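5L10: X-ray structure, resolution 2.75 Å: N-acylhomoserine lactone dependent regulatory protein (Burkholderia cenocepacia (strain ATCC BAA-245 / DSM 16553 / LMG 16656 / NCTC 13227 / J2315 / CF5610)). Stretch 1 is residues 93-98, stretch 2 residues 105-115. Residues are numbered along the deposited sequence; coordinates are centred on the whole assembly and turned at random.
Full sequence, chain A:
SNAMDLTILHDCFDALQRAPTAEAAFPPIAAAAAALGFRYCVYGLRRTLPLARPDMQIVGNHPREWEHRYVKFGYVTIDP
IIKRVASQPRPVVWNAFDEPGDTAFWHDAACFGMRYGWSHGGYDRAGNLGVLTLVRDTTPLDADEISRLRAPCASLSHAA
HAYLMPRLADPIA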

# COMPACT_ATOMS: atom_id res chain seq x y z
N VAL A 93 -15.54 1.94 -0.55
CA VAL A 93 -16.42 2.34 0.54
C VAL A 93 -17.79 1.74 0.30
O VAL A 93 -18.35 1.87 -0.80
CB VAL A 93 -16.51 3.88 0.65
CG1 VAL A 93 -17.39 4.28 1.82
CG2 VAL A 93 -15.12 4.48 0.78
N TRP A 94 -18.34 1.06 1.31
CA TRP A 94 -19.61 0.37 1.13
C TRP A 94 -20.51 0.56 2.34
O TRP A 94 -20.05 0.88 3.44
CB TRP A 94 -19.39 -1.12 0.85
CG TRP A 94 -18.44 -1.80 1.79
CD1 TRP A 94 -17.11 -2.04 1.58
CD2 TRP A 94 -18.75 -2.36 3.07
NE1 TRP A 94 -16.57 -2.69 2.66
CE2 TRP A 94 -17.56 -2.90 3.59
CE3 TRP A 94 -19.92 -2.43 3.83
CZ2 TRP A 94 -17.50 -3.53 4.84
CZ3 TRP A 94 -19.86 -3.05 5.07
CH2 TRP A 94 -18.66 -3.59 5.56
N ASN A 95 -21.81 0.36 2.11
CA ASN A 95 -22.86 0.50 3.11
C ASN A 95 -23.78 -0.71 2.99
O ASN A 95 -24.43 -0.89 1.96
CB ASN A 95 -23.64 1.80 2.91
CG ASN A 95 -24.72 2.03 3.97
OD1 ASN A 95 -25.41 1.11 4.40
ND2 ASN A 95 -24.86 3.28 4.39
N ALA A 96 -23.86 -1.51 4.05
CA ALA A 96 -24.63 -2.75 3.99
C ALA A 96 -26.10 -2.51 3.67
O ALA A 96 -26.75 -3.36 3.06
CB ALA A 96 -24.48 -3.53 5.30
N PHE A 97 -26.64 -1.35 4.06
CA PHE A 97 -28.04 -1.06 3.76
C PHE A 97 -28.26 -0.57 2.34
O PHE A 97 -29.40 -0.52 1.89
CB PHE A 97 -28.60 -0.02 4.74
CG PHE A 97 -28.61 -0.48 6.18
CD1 PHE A 97 -29.52 -1.43 6.61
CD2 PHE A 97 -27.72 0.06 7.09
CE1 PHE A 97 -29.53 -1.84 7.93
CE2 PHE A 97 -27.72 -0.36 8.41
CZ PHE A 97 -28.63 -1.31 8.83
N ASP A 98 -27.19 -0.22 1.61
CA ASP A 98 -27.31 0.49 0.35
C ASP A 98 -26.65 -0.24 -0.82
O ASP A 98 -26.41 0.37 -1.86
CB ASP A 98 -26.71 1.89 0.49
CG ASP A 98 -27.65 2.97 0.01
OD1 ASP A 98 -28.16 2.86 -1.12
OD2 ASP A 98 -27.87 3.93 0.77
N PHE A 105 -25.89 -11.75 1.68
CA PHE A 105 -24.61 -11.34 2.25
C PHE A 105 -24.77 -10.08 3.10
O PHE A 105 -24.42 -10.06 4.29
CB PHE A 105 -23.59 -11.11 1.13
CG PHE A 105 -22.25 -10.64 1.61
CD1 PHE A 105 -21.26 -11.55 1.95
CD2 PHE A 105 -21.96 -9.29 1.69
CE1 PHE A 105 -20.02 -11.12 2.38
CE2 PHE A 105 -20.72 -8.85 2.12
CZ PHE A 105 -19.75 -9.77 2.46
N TRP A 106 -25.31 -9.02 2.50
CA TRP A 106 -25.46 -7.76 3.22
C TRP A 106 -26.46 -7.86 4.37
O TRP A 106 -26.33 -7.13 5.36
CB TRP A 106 -25.87 -6.66 2.25
CG TRP A 106 -24.82 -6.36 1.21
CD1 TRP A 106 -24.93 -6.52 -0.14
CD2 TRP A 106 -23.50 -5.85 1.44
NE1 TRP A 106 -23.77 -6.14 -0.76
CE2 TRP A 106 -22.87 -5.72 0.19
CE3 TRP A 106 -22.79 -5.49 2.59
CZ2 TRP A 106 -21.57 -5.25 0.05
CZ3 TRP A 106 -21.50 -5.02 2.46
CH2 TRP A 106 -20.90 -4.91 1.20
N HIS A 107 -27.44 -8.76 4.26
CA HIS A 107 -28.39 -8.97 5.35
C HIS A 107 -27.68 -9.39 6.62
O HIS A 107 -27.88 -8.80 7.69
CB HIS A 107 -29.42 -10.03 4.93
CG HIS A 107 -30.25 -10.56 6.06
ND1 HIS A 107 -31.38 -9.91 6.52
CD2 HIS A 107 -30.12 -11.67 6.82
CE1 HIS A 107 -31.91 -10.61 7.51
NE2 HIS A 107 -31.16 -11.68 7.71
N ASP A 108 -26.81 -10.40 6.53
CA ASP A 108 -26.07 -10.86 7.70
C ASP A 108 -25.07 -9.82 8.17
O ASP A 108 -24.87 -9.65 9.38
CB ASP A 108 -25.37 -12.18 7.37
CG ASP A 108 -26.34 -13.34 7.25
OD1 ASP A 108 -27.25 -13.44 8.10
OD2 ASP A 108 -26.20 -14.14 6.30
N ALA A 109 -24.43 -9.11 7.24
CA ALA A 109 -23.48 -8.06 7.62
C ALA A 109 -24.17 -6.97 8.43
O ALA A 109 -23.70 -6.60 9.52
CB ALA A 109 -22.83 -7.47 6.37
N ALA A 110 -25.30 -6.46 7.93
CA ALA A 110 -26.03 -5.42 8.65
C ALA A 110 -26.51 -5.90 10.01
O ALA A 110 -26.58 -5.11 10.96
CB ALA A 110 -27.21 -4.93 7.80
N CYS A 111 -26.84 -7.19 10.13
CA CYS A 111 -27.36 -7.70 11.40
C CYS A 111 -26.30 -7.77 12.49
O CYS A 111 -26.65 -7.90 13.66
CB CYS A 111 -27.96 -9.09 11.19
SG CYS A 111 -29.55 -9.12 10.32
N PHE A 112 -25.01 -7.67 12.14
CA PHE A 112 -23.95 -7.86 13.13
C PHE A 112 -22.98 -6.68 13.15
O PHE A 112 -21.83 -6.83 13.57
CB PHE A 112 -23.21 -9.17 12.88
CG PHE A 112 -24.05 -10.38 13.11
CD1 PHE A 112 -24.21 -10.89 14.39
CD2 PHE A 112 -24.69 -11.01 12.06
CE1 PHE A 112 -25.00 -12.00 14.61
CE2 PHE A 112 -25.48 -12.12 12.27
CZ PHE A 112 -25.63 -12.62 13.55
N GLY A 113 -23.43 -5.51 12.72
CA GLY A 113 -22.63 -4.31 12.80
C GLY A 113 -21.69 -4.07 11.64
O GLY A 113 -21.10 -2.99 11.56
N MSE A 114 -21.51 -5.05 10.76
CA MSE A 114 -20.70 -4.85 9.56
C MSE A 114 -21.45 -3.97 8.56
O MSE A 114 -21.88 -4.44 7.52
CB MSE A 114 -20.36 -6.19 8.91
CG MSE A 114 -19.59 -7.17 9.78
SE MSE A 114 -17.71 -6.69 10.05
CE MSE A 114 -17.90 -6.12 11.85
N ARG A 115 -21.60 -2.68 8.88
CA ARG A 115 -22.54 -1.82 8.17
C ARG A 115 -21.87 -0.81 7.24
O ARG A 115 -22.26 -0.71 6.07
CB ARG A 115 -23.44 -1.10 9.18
CG ARG A 115 -24.31 -2.06 9.97
CD ARG A 115 -25.20 -1.37 10.98
NE ARG A 115 -26.09 -2.33 11.62
CZ ARG A 115 -27.06 -2.02 12.48
NH1 ARG A 115 -27.27 -0.76 12.82
NH2 ARG A 115 -27.81 -2.98 12.99

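A strand segment and the type I turn from N95 to D98 (stretch 93-98) pack against a helix and the loop that follows it (105-115), burying 445 Å² in total, held by one backbone hydrogen bond and a largely apolar interface. V93 lies out of reach. W94, buried, directs its CA-to-CB bond toward stretch 2 with chi1 in p. Its six-membered ring meets that of W106 obliquely, planes at 45° and centroids 5.2 Å apart, with W94 CE3 3.3 Å from W106 CZ3. The edge of the W94 ring meets the loop backbone, where CZ3 lies 3.5 Å from M114 O; its polar NE1 is hydrogen-bonded elsewhere in the structure. N95 turns its CA-to-CB bond away, but its backbone still takes part: N95 CA approaches R115 O at 3.3 Å in a CA-H...O contact. Its side chain serves the turn instead, N95 OD1 accepting from F97 N at 2.8 Å, while D98 N donates to N95 O at 2.9 Å and closes the type I turn. A96, buried, touches more residues of the other stretch than any other in stretch 1. Its N donates to R115 O at 2.7 Å and 165°, the hydrogen bond that ties the two backbones. Its small methyl fits among neighbours already close: A96 CB is 3.7 Å from W106 CE3, 4.0 Å from A110 CB and 3.5 Å from M114 O. Alanines on the helix, A109 and A110, keep its surface low here. F97 starts away, yet its ring comes back: A110 CB lies 4.3 Å from the ring centroid, off-centre, and F97 CE2 is 3.7 Å from R115 CD. F97 CZ sits over one face of the R115 guanidinium, whose extended side chain reaches back to A110, R115 NE and NH2 donating to A110 O at 2.9 and 3.2 Å. D98, exposed, points away and makes no contact.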